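Local coordinates for protein uracil-DNA glycosylase (Epstein-Barr virus, PDB 6LYJ) that belongs to the uracil-DNA glycosylase superfamily and has an alpha/beta fold with a central parallel sheet flanked by helices, at residues 34-48 / 169-182. Numbering follows the deposited sequence.
Sequences WLDFLQLSPIFQRKL and WFTDHVISLLSERL
Three rings, Phe-44, Trp-169 and His-173, form an aromatic cluster built from two edge-to-face pairs. Trp-169 turns the CZ2/NE1 edge of its indole to one face of Phe-44, CZ2 lying 3.7 Å from CG of Phe-44, the planes at 84°. Phe-44 in turn points its own edge at a face of His-173, where its CE2 stands 3.6 Å from CE1 of the imidazole; Leu-177 CD1 takes the opposite face. Lys-47 lies over the indole: its chain bends at both chi3 and chi4, laying CE against Trp-169 CE2 and CZ2, and NZ lies over the face, 4.8 Å from the centroid of the five-membered ring, a cation-pi contact.

All this joins helix 32-38 and the start of helix 42-59, linked by a short turn at 39-41, to helix 167-181, which packs against strand 145-149 of the parallel sheet through Val-174 and Leu-178.

Deeper in, the contacts are apolar. Leu-48 sets CD1 over one face of Phe-170, 4.1 Å from the ring centroid, a CH-pi contact, while Val-174 CG2 takes the other. Leu-38 CD2 meets Leu-177 CD2 at 3.7 Å, and Trp-34 CZ3 reaches Val-174 CG1 at 3.8 Å. Nearer the surface, Phe-37, its CG trans to the main-chain nitrogen (chi1 -176°), lays CZ 3.5 Å from Arg-181 CB, against the aliphatic part of that side chain.

Polar links run through water: one molecule donates to Leu-38 O at 2.6 Å and also hydrogen-bonds His-173 NE2, in the plane of the imidazole.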
loop_
_atom_site.group_PDB
_atom_site.type_symbol
_atom_site.label_atom_id
_atom_site.label_comp_id
_atom_site.label_asym_id
_atom_site.label_seq_id
_atom_site.Cartn_x
_atom_site.Cartn_y
_atom_site.Cartn_z
ATOM N N TRP A 34 -13.328 13.943 -15.020
ATOM C CA TRP A 34 -13.324 12.489 -14.908
ATOM C C TRP A 34 -14.630 11.888 -15.406
ATOM O O TRP A 34 -14.628 10.806 -16.003
ATOM C CB TRP A 34 -13.024 12.058 -13.474
ATOM C CG TRP A 34 -11.558 11.864 -13.262
ATOM C CD1 TRP A 34 -10.644 12.808 -12.899
ATOM C CD2 TRP A 34 -10.828 10.645 -13.446
ATOM N NE1 TRP A 34 -9.389 12.247 -12.827
ATOM C CE2 TRP A 34 -9.477 10.921 -13.158
ATOM C CE3 TRP A 34 -11.189 9.345 -13.817
ATOM C CZ2 TRP A 34 -8.484 9.944 -13.230
ATOM C CZ3 TRP A 34 -10.202 8.376 -13.889
ATOM C CH2 TRP A 34 -8.868 8.681 -13.597
ATOM N N LEU A 35 -15.759 12.548 -15.146
ATOM C CA LEU A 35 -17.020 12.073 -15.707
ATOM C C LEU A 35 -16.968 12.082 -17.230
ATOM O O LEU A 35 -17.386 11.116 -17.878
ATOM C CB LEU A 35 -18.179 12.926 -15.199
ATOM C CG LEU A 35 -18.477 12.800 -13.702
ATOM C CD1 LEU A 35 -19.564 13.781 -13.281
ATOM C CD2 LEU A 35 -18.849 11.372 -13.330
ATOM N N ASP A 36 -16.449 13.165 -17.818
ATOM C CA ASP A 36 -16.261 13.208 -19.266
ATOM C C ASP A 36 -15.322 12.102 -19.740
ATOM O O ASP A 36 -15.556 11.482 -20.784
ATOM C CB ASP A 36 -15.724 14.577 -19.690
ATOM C CG ASP A 36 -16.690 15.707 -19.384
ATOM O OD1 ASP A 36 -17.900 15.432 -19.230
ATOM O OD2 ASP A 36 -16.243 16.872 -19.305
ATOM N N PHE A 37 -14.242 11.857 -18.992
ATOM C CA PHE A 37 -13.248 10.867 -19.393
ATOM C C PHE A 37 -13.802 9.448 -19.348
ATOM O O PHE A 37 -13.544 8.646 -20.252
ATOM C CB PHE A 37 -12.022 10.990 -18.489
ATOM C CG PHE A 37 -10.887 10.082 -18.864
ATOM C CD1 PHE A 37 -10.027 10.412 -19.898
ATOM C CD2 PHE A 37 -10.664 8.909 -18.160
ATOM C CE1 PHE A 37 -8.974 9.583 -20.234
ATOM C CE2 PHE A 37 -9.612 8.074 -18.492
ATOM C CZ PHE A 37 -8.767 8.414 -19.529
ATOM N N LEU A 38 -14.558 9.113 -18.301
ATOM C CA LEU A 38 -15.010 7.739 -18.137
ATOM C C LEU A 38 -16.197 7.407 -19.031
ATOM O O LEU A 38 -16.327 6.259 -19.469
ATOM C CB LEU A 38 -15.379 7.483 -16.674
ATOM C CG LEU A 38 -14.255 7.587 -15.640
ATOM C CD1 LEU A 38 -14.808 7.434 -14.226
ATOM C CD2 LEU A 38 -13.162 6.560 -15.915
ATOM N N GLN A 39 -17.040 8.395 -19.338
ATOM C CA GLN A 39 -18.237 8.184 -20.153
ATOM C C GLN A 39 -19.061 7.019 -19.609
ATOM O O GLN A 39 -19.423 6.088 -20.332
ATOM C CB GLN A 39 -17.874 7.960 -21.623
ATOM C CG GLN A 39 -17.123 9.111 -22.270
ATOM C CD GLN A 39 -17.988 10.343 -22.442
ATOM O OE1 GLN A 39 -19.185 10.244 -22.714
ATOM N NE2 GLN A 39 -17.386 11.516 -22.284
ATOM N N LEU A 40 -19.349 7.071 -18.311
ATOM C CA LEU A 40 -20.017 5.958 -17.648
ATOM C C LEU A 40 -21.426 5.782 -18.192
ATOM O O LEU A 40 -22.188 6.748 -18.291
ATOM C CB LEU A 40 -20.062 6.182 -16.137
ATOM C CG LEU A 40 -18.737 6.248 -15.378
ATOM C CD1 LEU A 40 -18.997 6.533 -13.912
ATOM C CD2 LEU A 40 -17.968 4.941 -15.534
ATOM N N SER A 41 -21.768 4.547 -18.563
ATOM C CA SER A 41 -23.131 4.248 -18.967
ATOM C C SER A 41 -24.083 4.537 -17.807
ATOM O O SER A 41 -23.658 4.624 -16.650
ATOM C CB SER A 41 -23.243 2.791 -19.409
ATOM O OG SER A 41 -23.017 1.912 -18.324
ATOM N N PRO A 42 -25.379 4.704 -18.092
ATOM C CA PRO A 42 -26.341 4.909 -16.996
ATOM C C PRO A 42 -26.304 3.822 -15.932
ATOM O O PRO A 42 -26.347 4.134 -14.734
ATOM C CB PRO A 42 -27.688 4.947 -17.729
ATOM C CG PRO A 42 -27.349 5.500 -19.072
ATOM C CD PRO A 42 -25.998 4.915 -19.413
ATOM N N ILE A 43 -26.188 2.553 -16.334
ATOM C CA ILE A 43 -26.136 1.477 -15.348
ATOM C C ILE A 43 -24.844 1.542 -14.537
ATOM O O ILE A 43 -24.851 1.299 -13.325
ATOM C CB ILE A 43 -26.336 0.104 -16.026
ATOM C CG1 ILE A 43 -26.668 -0.964 -14.978
ATOM C CG2 ILE A 43 -25.118 -0.309 -16.852
ATOM C CD1 ILE A 43 -28.028 -0.788 -14.324
ATOM N N PHE A 44 -23.719 1.874 -15.177
ATOM C CA PHE A 44 -22.484 2.010 -14.409
ATOM C C PHE A 44 -22.550 3.209 -13.474
ATOM O O PHE A 44 -22.008 3.165 -12.363
ATOM C CB PHE A 44 -21.270 2.115 -15.333
ATOM C CG PHE A 44 -20.717 0.785 -15.760
ATOM C CD1 PHE A 44 -21.496 -0.359 -15.687
ATOM C CD2 PHE A 44 -19.402 0.671 -16.181
ATOM C CE1 PHE A 44 -20.984 -1.587 -16.063
ATOM C CE2 PHE A 44 -18.882 -0.554 -16.555
ATOM C CZ PHE A 44 -19.674 -1.686 -16.494
ATOM N N GLN A 45 -23.213 4.287 -13.907
ATOM C CA GLN A 45 -23.443 5.414 -13.010
ATOM C C GLN A 45 -24.233 4.978 -11.786
ATOM O O GLN A 45 -23.903 5.356 -10.658
ATOM C CB GLN A 45 -24.188 6.533 -13.738
ATOM C CG GLN A 45 -23.403 7.226 -14.838
ATOM C CD GLN A 45 -24.252 8.218 -15.607
ATOM O OE1 GLN A 45 -24.871 9.105 -15.021
ATOM N NE2 GLN A 45 -24.288 8.074 -16.929
ATOM N N ARG A 46 -25.271 4.162 -11.992
ATOM C CA ARG A 46 -26.087 3.712 -10.869
ATOM C C ARG A 46 -25.306 2.778 -9.952
ATOM O O ARG A 46 -25.459 2.833 -8.728
ATOM C CB ARG A 46 -27.355 3.033 -11.386
ATOM C CG ARG A 46 -28.381 4.015 -11.921
ATOM C CD ARG A 46 -29.528 3.314 -12.632
ATOM N NE ARG A 46 -30.262 2.408 -11.755
ATOM C CZ ARG A 46 -31.294 1.669 -12.153
ATOM N NH1 ARG A 46 -31.701 1.736 -13.406
ATOM N NH2 ARG A 46 -31.922 0.869 -11.303
ATOM N N LYS A 47 -24.453 1.923 -10.521
ATOM C CA LYS A 47 -23.633 1.028 -9.704
ATOM C C LYS A 47 -22.634 1.808 -8.850
ATOM O O LYS A 47 -22.448 1.512 -7.657
ATOM C CB LYS A 47 -22.920 0.018 -10.608
ATOM C CG LYS A 47 -23.865 -0.976 -11.273
ATOM C CD LYS A 47 -23.239 -1.644 -12.494
ATOM C CE LYS A 47 -22.131 -2.600 -12.099
ATOM N NZ LYS A 47 -22.649 -3.715 -11.270
ATOM N N LEU A 48 -21.986 2.818 -9.438
ATOM C CA LEU A 48 -21.105 3.676 -8.649
ATOM C C LEU A 48 -21.887 4.414 -7.563
ATOM O O LEU A 48 -21.441 4.500 -6.410
ATOM C CB LEU A 48 -20.373 4.657 -9.562
ATOM C CG LEU A 48 -19.534 5.723 -8.854
ATOM C CD1 LEU A 48 -18.479 5.079 -7.966
ATOM C CD2 LEU A 48 -18.894 6.657 -9.873
ATOM N N TRP A 169 -14.650 -3.147 -8.431
ATOM C CA TRP A 169 -15.249 -3.015 -9.758
ATOM C C TRP A 169 -14.967 -1.640 -10.356
ATOM O O TRP A 169 -14.562 -1.525 -11.523
ATOM C CB TRP A 169 -16.758 -3.266 -9.674
ATOM C CG TRP A 169 -17.518 -2.650 -10.803
ATOM C CD1 TRP A 169 -17.709 -3.175 -12.047
ATOM C CD2 TRP A 169 -18.167 -1.374 -10.799
ATOM N NE1 TRP A 169 -18.445 -2.307 -12.817
ATOM C CE2 TRP A 169 -18.736 -1.193 -12.075
ATOM C CE3 TRP A 169 -18.323 -0.366 -9.840
ATOM C CZ2 TRP A 169 -19.452 -0.046 -12.416
ATOM C CZ3 TRP A 169 -19.030 0.774 -10.185
ATOM C CH2 TRP A 169 -19.589 0.921 -11.459
ATOM N N PHE A 170 -15.122 -0.586 -9.551
ATOM C CA PHE A 170 -14.957 0.769 -10.067
ATOM C C PHE A 170 -13.507 1.037 -10.447
ATOM O O PHE A 170 -13.229 1.559 -11.533
ATOM C CB PHE A 170 -15.448 1.795 -9.043
ATOM C CG PHE A 170 -15.141 3.221 -9.426
ATOM C CD1 PHE A 170 -15.714 3.784 -10.556
ATOM C CD2 PHE A 170 -14.284 3.996 -8.659
ATOM C CE1 PHE A 170 -15.431 5.095 -10.923
ATOM C CE2 PHE A 170 -14.002 5.312 -9.017
ATOM C CZ PHE A 170 -14.577 5.859 -10.149
ATOM N N THR A 171 -12.564 0.706 -9.558
ATOM C CA THR A 171 -11.165 1.002 -9.855
ATOM C C THR A 171 -10.616 0.102 -10.960
ATOM O O THR A 171 -9.770 0.550 -11.747
ATOM C CB THR A 171 -10.308 0.908 -8.587
ATOM O OG1 THR A 171 -10.492 -0.362 -7.948
ATOM C CG2 THR A 171 -10.679 2.025 -7.617
ATOM N N ASP A 172 -11.080 -1.152 -11.054
ATOM C CA ASP A 172 -10.774 -1.972 -12.223
ATOM C C ASP A 172 -11.206 -1.271 -13.504
ATOM O O ASP A 172 -10.455 -1.222 -14.488
ATOM C CB ASP A 172 -11.471 -3.332 -12.117
ATOM C CG ASP A 172 -10.710 -4.329 -11.256
ATOM O OD1 ASP A 172 -9.623 -3.995 -10.741
ATOM O OD2 ASP A 172 -11.218 -5.458 -11.100
ATOM N N HIS A 173 -12.436 -0.749 -13.517
ATOM C CA HIS A 173 -12.924 -0.081 -14.719
ATOM C C HIS A 173 -12.088 1.158 -15.025
ATOM O O HIS A 173 -11.771 1.430 -16.190
ATOM C CB HIS A 173 -14.403 0.273 -14.551
ATOM C CG HIS A 173 -15.026 0.893 -15.765
ATOM N ND1 HIS A 173 -15.306 0.175 -16.908
ATOM C CD2 HIS A 173 -15.451 2.156 -16.002
ATOM C CE1 HIS A 173 -15.861 0.974 -17.802
ATOM N NE2 HIS A 173 -15.962 2.181 -17.276
ATOM N N VAL A 174 -11.719 1.915 -13.986
ATOM C CA VAL A 174 -10.857 3.083 -14.165
ATOM C C VAL A 174 -9.530 2.683 -14.805
ATOM O O VAL A 174 -9.041 3.349 -15.725
ATOM C CB VAL A 174 -10.633 3.801 -12.821
ATOM C CG1 VAL A 174 -9.501 4.813 -12.946
ATOM C CG2 VAL A 174 -11.912 4.489 -12.367
ATOM N N ILE A 175 -8.919 1.603 -14.314
ATOM C CA ILE A 175 -7.650 1.141 -14.883
ATOM C C ILE A 175 -7.832 0.776 -16.352
ATOM O O ILE A 175 -7.021 1.148 -17.216
ATOM C CB ILE A 175 -7.096 -0.042 -14.065
ATOM C CG1 ILE A 175 -6.717 0.421 -12.654
ATOM C CG2 ILE A 175 -5.899 -0.682 -14.774
ATOM C CD1 ILE A 175 -6.467 -0.723 -11.668
ATOM N N SER A 176 -8.896 0.023 -16.649
ATOM C CA SER A 176 -9.169 -0.385 -18.023
ATOM C C SER A 176 -9.324 0.827 -18.929
ATOM O O SER A 176 -8.780 0.866 -20.041
ATOM C CB SER A 176 -10.428 -1.252 -18.071
ATOM O OG SER A 176 -10.228 -2.486 -17.401
ATOM N N LEU A 177 -10.049 1.838 -18.459
ATOM C CA LEU A 177 -10.298 3.014 -19.281
ATOM C C LEU A 177 -9.038 3.852 -19.439
ATOM O O LEU A 177 -8.821 4.449 -20.494
ATOM C CB LEU A 177 -11.444 3.837 -18.694
ATOM C CG LEU A 177 -12.773 3.598 -19.418
ATOM C CD1 LEU A 177 -13.086 2.110 -19.511
ATOM C CD2 LEU A 177 -13.899 4.326 -18.724
ATOM N N LEU A 178 -8.199 3.923 -18.407
ATOM C CA LEU A 178 -6.919 4.610 -18.560
ATOM C C LEU A 178 -6.081 3.936 -19.638
ATOM O O LEU A 178 -5.502 4.604 -20.502
ATOM C CB LEU A 178 -6.167 4.636 -17.229
ATOM C CG LEU A 178 -6.721 5.542 -16.126
ATOM C CD1 LEU A 178 -6.117 5.156 -14.795
ATOM C CD2 LEU A 178 -6.437 7.009 -16.440
ATOM N N SER A 179 -6.022 2.602 -19.608
ATOM C CA SER A 179 -5.284 1.868 -20.633
ATOM C C SER A 179 -5.857 2.125 -22.025
ATOM O O SER A 179 -5.109 2.338 -22.988
ATOM C CB SER A 179 -5.308 0.373 -20.316
ATOM O OG SER A 179 -4.644 -0.380 -21.314
ATOM N N GLU A 180 -7.186 2.125 -22.141
ATOM C CA GLU A 180 -7.833 2.264 -23.441
ATOM C C GLU A 180 -7.703 3.678 -24.002
ATOM O O GLU A 180 -7.421 3.856 -25.194
ATOM C CB GLU A 180 -9.304 1.866 -23.317
ATOM C CG GLU A 180 -10.159 2.180 -24.526
ATOM C CD GLU A 180 -11.641 2.006 -24.240
ATOM O OE1 GLU A 180 -11.988 1.135 -23.414
ATOM O OE2 GLU A 180 -12.456 2.737 -24.841
ATOM N N ARG A 181 -7.907 4.693 -23.163
ATOM C CA ARG A 181 -8.062 6.071 -23.612
ATOM C C ARG A 181 -6.748 6.834 -23.695
ATOM O O ARG A 181 -6.640 7.771 -24.494
ATOM C CB ARG A 181 -9.008 6.824 -22.671
ATOM C CG ARG A 181 -10.394 6.210 -22.542
ATOM C CD ARG A 181 -11.407 6.832 -23.481
ATOM N NE ARG A 181 -12.647 6.058 -23.493
ATOM C CZ ARG A 181 -13.760 6.420 -22.862
ATOM N NH1 ARG A 181 -13.794 7.551 -22.175
ATOM N NH2 ARG A 181 -14.841 5.653 -22.924
ATOM N N LEU A 182 -5.754 6.475 -22.885
ATOM C CA LEU A 182 -4.467 7.154 -22.941
ATOM C C LEU A 182 -3.602 6.562 -24.046
ATOM O O LEU A 182 -3.570 5.345 -24.247
ATOM C CB LEU A 182 -3.746 7.050 -21.596
ATOM C CG LEU A 182 -4.440 7.728 -20.410
ATOM C CD1 LEU A 182 -3.655 7.496 -19.126
ATOM C CD2 LEU A 182 -4.632 9.219 -20.671
HETATM O O HOH W 1 -17.404 3.969 -18.950
HETATM O O HOH W 2 -17.842 4.719 -22.228
#